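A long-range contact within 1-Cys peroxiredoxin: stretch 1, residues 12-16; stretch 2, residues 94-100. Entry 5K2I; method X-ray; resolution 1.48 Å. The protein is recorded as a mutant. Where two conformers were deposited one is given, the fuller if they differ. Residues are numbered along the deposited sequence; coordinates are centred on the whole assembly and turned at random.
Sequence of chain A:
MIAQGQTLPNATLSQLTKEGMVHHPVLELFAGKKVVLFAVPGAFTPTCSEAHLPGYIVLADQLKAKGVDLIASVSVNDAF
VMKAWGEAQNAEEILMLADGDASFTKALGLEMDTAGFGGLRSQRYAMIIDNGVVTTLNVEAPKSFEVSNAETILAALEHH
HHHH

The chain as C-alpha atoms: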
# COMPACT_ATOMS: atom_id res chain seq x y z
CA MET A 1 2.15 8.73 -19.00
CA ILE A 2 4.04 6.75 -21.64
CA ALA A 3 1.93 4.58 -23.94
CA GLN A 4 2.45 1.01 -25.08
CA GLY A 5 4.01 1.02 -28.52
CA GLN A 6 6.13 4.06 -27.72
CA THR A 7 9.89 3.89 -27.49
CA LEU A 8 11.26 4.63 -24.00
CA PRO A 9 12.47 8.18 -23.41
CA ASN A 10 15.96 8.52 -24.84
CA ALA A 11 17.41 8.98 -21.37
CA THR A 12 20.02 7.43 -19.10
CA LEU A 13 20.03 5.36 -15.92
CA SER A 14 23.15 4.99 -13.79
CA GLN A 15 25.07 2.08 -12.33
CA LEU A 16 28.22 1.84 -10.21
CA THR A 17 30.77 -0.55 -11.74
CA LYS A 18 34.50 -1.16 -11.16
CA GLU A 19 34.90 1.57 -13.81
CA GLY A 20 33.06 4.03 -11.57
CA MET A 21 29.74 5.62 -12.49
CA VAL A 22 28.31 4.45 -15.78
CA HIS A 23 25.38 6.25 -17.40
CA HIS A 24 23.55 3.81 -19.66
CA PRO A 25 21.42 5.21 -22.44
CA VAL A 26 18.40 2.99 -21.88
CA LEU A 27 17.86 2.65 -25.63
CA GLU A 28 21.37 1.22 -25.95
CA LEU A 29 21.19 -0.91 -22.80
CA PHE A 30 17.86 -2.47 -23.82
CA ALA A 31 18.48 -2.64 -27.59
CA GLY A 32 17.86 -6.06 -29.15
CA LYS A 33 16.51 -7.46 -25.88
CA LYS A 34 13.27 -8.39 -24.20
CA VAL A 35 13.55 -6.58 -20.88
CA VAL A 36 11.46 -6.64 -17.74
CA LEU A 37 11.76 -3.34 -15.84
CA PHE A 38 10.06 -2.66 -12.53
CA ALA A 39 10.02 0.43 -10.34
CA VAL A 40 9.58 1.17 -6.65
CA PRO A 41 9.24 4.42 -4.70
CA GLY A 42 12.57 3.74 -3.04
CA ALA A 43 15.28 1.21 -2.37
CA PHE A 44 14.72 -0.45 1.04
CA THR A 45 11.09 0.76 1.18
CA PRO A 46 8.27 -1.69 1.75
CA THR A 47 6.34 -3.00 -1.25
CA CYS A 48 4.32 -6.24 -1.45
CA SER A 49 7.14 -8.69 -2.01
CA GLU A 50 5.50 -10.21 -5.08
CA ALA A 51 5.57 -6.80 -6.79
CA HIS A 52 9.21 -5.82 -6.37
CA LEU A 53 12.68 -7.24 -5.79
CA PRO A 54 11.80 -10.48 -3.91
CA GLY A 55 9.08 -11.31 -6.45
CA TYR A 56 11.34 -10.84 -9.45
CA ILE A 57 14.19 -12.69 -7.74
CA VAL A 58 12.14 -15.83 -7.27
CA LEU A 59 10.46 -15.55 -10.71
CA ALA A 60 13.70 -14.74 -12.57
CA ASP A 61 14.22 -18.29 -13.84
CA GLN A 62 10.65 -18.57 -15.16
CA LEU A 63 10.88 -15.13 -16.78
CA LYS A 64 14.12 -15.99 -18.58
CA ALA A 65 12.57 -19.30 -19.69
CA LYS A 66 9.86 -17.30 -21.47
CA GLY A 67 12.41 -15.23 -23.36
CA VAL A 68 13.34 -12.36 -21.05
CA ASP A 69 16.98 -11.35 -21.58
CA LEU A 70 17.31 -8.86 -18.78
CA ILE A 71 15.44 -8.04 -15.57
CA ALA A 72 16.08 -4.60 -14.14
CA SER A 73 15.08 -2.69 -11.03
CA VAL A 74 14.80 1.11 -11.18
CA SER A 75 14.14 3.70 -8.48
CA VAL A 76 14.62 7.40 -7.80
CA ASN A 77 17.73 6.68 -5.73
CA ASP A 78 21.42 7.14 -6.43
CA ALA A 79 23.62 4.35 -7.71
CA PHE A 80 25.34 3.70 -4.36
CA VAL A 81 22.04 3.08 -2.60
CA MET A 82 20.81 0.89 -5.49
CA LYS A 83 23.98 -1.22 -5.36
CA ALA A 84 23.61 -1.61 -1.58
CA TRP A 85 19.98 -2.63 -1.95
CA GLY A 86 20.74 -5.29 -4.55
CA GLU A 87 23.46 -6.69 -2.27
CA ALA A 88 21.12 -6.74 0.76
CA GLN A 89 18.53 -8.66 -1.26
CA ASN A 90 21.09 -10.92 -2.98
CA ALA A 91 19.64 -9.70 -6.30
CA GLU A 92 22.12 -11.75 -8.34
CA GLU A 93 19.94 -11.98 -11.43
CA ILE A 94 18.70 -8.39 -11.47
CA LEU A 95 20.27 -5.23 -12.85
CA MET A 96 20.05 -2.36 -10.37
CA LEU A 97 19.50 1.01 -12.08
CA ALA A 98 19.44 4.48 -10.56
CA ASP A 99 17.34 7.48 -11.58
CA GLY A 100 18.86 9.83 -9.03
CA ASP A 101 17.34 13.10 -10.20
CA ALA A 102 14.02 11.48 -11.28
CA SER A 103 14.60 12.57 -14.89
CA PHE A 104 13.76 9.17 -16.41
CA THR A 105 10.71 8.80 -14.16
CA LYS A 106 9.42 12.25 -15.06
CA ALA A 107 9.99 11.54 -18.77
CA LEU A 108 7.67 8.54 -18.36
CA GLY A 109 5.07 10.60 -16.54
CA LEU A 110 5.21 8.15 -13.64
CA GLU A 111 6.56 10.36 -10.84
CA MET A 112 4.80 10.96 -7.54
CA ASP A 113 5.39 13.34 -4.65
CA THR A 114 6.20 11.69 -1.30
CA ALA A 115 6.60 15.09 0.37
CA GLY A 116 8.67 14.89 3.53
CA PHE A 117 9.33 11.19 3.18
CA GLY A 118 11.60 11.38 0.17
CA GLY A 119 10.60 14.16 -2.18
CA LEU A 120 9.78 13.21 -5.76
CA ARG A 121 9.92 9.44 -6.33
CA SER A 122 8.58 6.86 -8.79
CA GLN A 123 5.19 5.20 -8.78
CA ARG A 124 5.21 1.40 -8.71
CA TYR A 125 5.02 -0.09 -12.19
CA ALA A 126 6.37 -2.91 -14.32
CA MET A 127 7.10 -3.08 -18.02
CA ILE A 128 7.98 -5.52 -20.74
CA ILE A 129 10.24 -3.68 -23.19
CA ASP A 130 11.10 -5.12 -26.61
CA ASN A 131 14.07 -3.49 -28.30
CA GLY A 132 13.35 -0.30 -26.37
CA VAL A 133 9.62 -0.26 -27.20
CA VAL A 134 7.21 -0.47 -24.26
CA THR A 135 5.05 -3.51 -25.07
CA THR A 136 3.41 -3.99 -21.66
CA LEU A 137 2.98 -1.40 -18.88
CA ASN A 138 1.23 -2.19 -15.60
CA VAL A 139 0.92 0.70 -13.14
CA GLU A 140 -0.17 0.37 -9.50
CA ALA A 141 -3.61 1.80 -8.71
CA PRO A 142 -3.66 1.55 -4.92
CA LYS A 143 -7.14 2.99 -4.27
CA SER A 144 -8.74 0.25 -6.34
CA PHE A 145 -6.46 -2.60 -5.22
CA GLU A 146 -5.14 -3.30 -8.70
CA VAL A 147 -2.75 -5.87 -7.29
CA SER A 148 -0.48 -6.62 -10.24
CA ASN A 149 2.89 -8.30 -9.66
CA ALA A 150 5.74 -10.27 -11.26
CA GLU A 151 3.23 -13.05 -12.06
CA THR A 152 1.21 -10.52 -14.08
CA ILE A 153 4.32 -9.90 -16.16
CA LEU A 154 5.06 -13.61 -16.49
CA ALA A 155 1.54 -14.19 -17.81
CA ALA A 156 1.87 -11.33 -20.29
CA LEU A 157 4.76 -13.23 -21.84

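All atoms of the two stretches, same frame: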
# COMPACT_ATOMS: atom_id res chain seq x y z
N THR A 12 19.05 8.33 -19.71
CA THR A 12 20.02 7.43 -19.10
C THR A 12 19.59 6.99 -17.71
O THR A 12 18.78 7.64 -17.05
CB THR A 12 21.42 8.06 -19.00
OG1 THR A 12 21.40 9.16 -18.07
CG2 THR A 12 21.87 8.55 -20.37
N LEU A 13 20.13 5.84 -17.29
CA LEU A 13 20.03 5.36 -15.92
C LEU A 13 21.43 4.97 -15.49
O LEU A 13 22.21 4.50 -16.32
CB LEU A 13 19.07 4.19 -15.81
CG LEU A 13 17.59 4.48 -16.05
CD1 LEU A 13 16.81 3.19 -16.17
CD2 LEU A 13 17.02 5.35 -14.94
N SER A 14 21.77 5.17 -14.22
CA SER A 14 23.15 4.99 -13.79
C SER A 14 23.40 3.73 -12.98
O SER A 14 22.50 3.18 -12.34
CB SER A 14 23.63 6.21 -12.99
OG SER A 14 22.86 6.41 -11.82
N GLN A 15 24.64 3.27 -13.04
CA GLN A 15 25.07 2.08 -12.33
C GLN A 15 26.51 2.27 -11.90
O GLN A 15 27.32 2.80 -12.66
CB GLN A 15 24.92 0.85 -13.22
CG GLN A 15 25.24 -0.45 -12.52
CD GLN A 15 25.48 -1.59 -13.49
OE1 GLN A 15 25.53 -1.39 -14.70
NE2 GLN A 15 25.65 -2.80 -12.96
N LEU A 16 26.84 1.84 -10.68
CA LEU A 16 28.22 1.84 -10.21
C LEU A 16 28.87 0.53 -10.63
O LEU A 16 28.37 -0.54 -10.31
CB LEU A 16 28.28 2.00 -8.69
CG LEU A 16 29.68 2.15 -8.11
CD1 LEU A 16 30.25 3.52 -8.46
CD2 LEU A 16 29.65 1.94 -6.61
N ILE A 94 19.45 -9.61 -11.16
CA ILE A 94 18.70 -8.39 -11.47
C ILE A 94 19.60 -7.16 -11.54
O ILE A 94 20.42 -6.91 -10.66
CB ILE A 94 17.57 -8.19 -10.44
CG1 ILE A 94 16.57 -9.34 -10.57
CG2 ILE A 94 16.88 -6.83 -10.65
CD1 ILE A 94 15.56 -9.40 -9.47
N LEU A 95 19.45 -6.40 -12.62
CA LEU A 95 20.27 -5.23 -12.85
C LEU A 95 19.71 -4.05 -12.08
O LEU A 95 18.56 -3.67 -12.29
CB LEU A 95 20.34 -4.93 -14.35
CG LEU A 95 21.15 -3.70 -14.74
CD1 LEU A 95 22.59 -3.81 -14.27
CD2 LEU A 95 21.08 -3.53 -16.25
N MET A 96 20.50 -3.49 -11.17
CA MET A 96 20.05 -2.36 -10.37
C MET A 96 20.38 -1.03 -11.04
O MET A 96 21.55 -0.72 -11.29
CB MET A 96 20.68 -2.43 -8.97
CG MET A 96 20.62 -3.82 -8.33
SD MET A 96 18.93 -4.43 -8.05
CE MET A 96 18.37 -3.17 -6.92
N LEU A 97 19.34 -0.24 -11.35
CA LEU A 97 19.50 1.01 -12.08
C LEU A 97 18.97 2.20 -11.30
O LEU A 97 17.90 2.14 -10.69
CB LEU A 97 18.78 0.94 -13.44
CG LEU A 97 19.28 -0.13 -14.41
CD1 LEU A 97 18.38 -0.23 -15.67
CD2 LEU A 97 20.71 0.14 -14.81
N ALA A 98 19.73 3.28 -11.34
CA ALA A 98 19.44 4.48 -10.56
C ALA A 98 18.95 5.64 -11.42
O ALA A 98 19.56 5.98 -12.45
CB ALA A 98 20.69 4.90 -9.79
N ASP A 99 17.85 6.24 -10.99
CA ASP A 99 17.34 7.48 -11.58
C ASP A 99 17.43 8.60 -10.56
O ASP A 99 16.43 9.08 -10.05
CB ASP A 99 15.90 7.25 -12.05
CG ASP A 99 15.31 8.44 -12.77
OD1 ASP A 99 16.07 9.18 -13.43
OD2 ASP A 99 14.07 8.61 -12.69
N GLY A 100 18.65 9.03 -10.23
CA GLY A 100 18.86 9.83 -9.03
C GLY A 100 18.20 11.19 -8.97
O GLY A 100 17.90 11.69 -7.88
O HOH W 1 18.53 9.24 -14.59
O HOH W 2 22.38 1.57 -10.04
O HOH W 3 21.33 8.62 -11.06

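The contact turns on one residue pair. S14 and A98 face each other as an antiparallel hydrogen-bonded pair, with S14 N donating to A98 O at 2.9 Å and A98 N donating to S14 O, also at 2.9 Å. The first bond is nearly straight at 173°, the second somewhat bent at 155°. This is a single bridge: the strand directions differ by 119°, far from the 180° of an ideal antiparallel pair, so the strands cross obliquely and the ladder does not extend along them.

Where direct pairing stops, water takes over. On the M96 side of the bridge, water 2 donates to S14 O at 2.8 Å and to M96 O at 2.7 Å, linking two carbonyls that, having no proton to offer, cannot bond to each other. Beyond A98, water 1 donates to T12 O at 2.9 Å and to D99 OD1 at 2.7 Å, while water 3 accepts from G100 N at 2.8 Å and lies 2.8 Å from S14 OG, hydrogen-bonded to both. Each water thus joins one stretch to the other.

Packing follows the same centre. The p rotamer of S14 places its OG 3.3 Å from A98 CB, a close fit against a small methyl. L13 points toward the second stretch and supplies the greasy part of the contact: its CD1 meets L97 CD1 at 3.8 Å, and its CD2 lies 3.6 Å from D99 CB, touching the aliphatic part of an acid whose carboxylate oxygens are hydrogen-bonded. L13 CA also makes a CA-H...O contact with A98 O at 3.6 Å, an adjunct to the hydrogen bond that A98 O already accepts from S14 N. Further out, the extended Q15 brings NE2 to 3.5 Å from L95 CD1, a van der Waals contact.

The rule is economical: one two-bond bridge, waters around it, and leucine packing alongside.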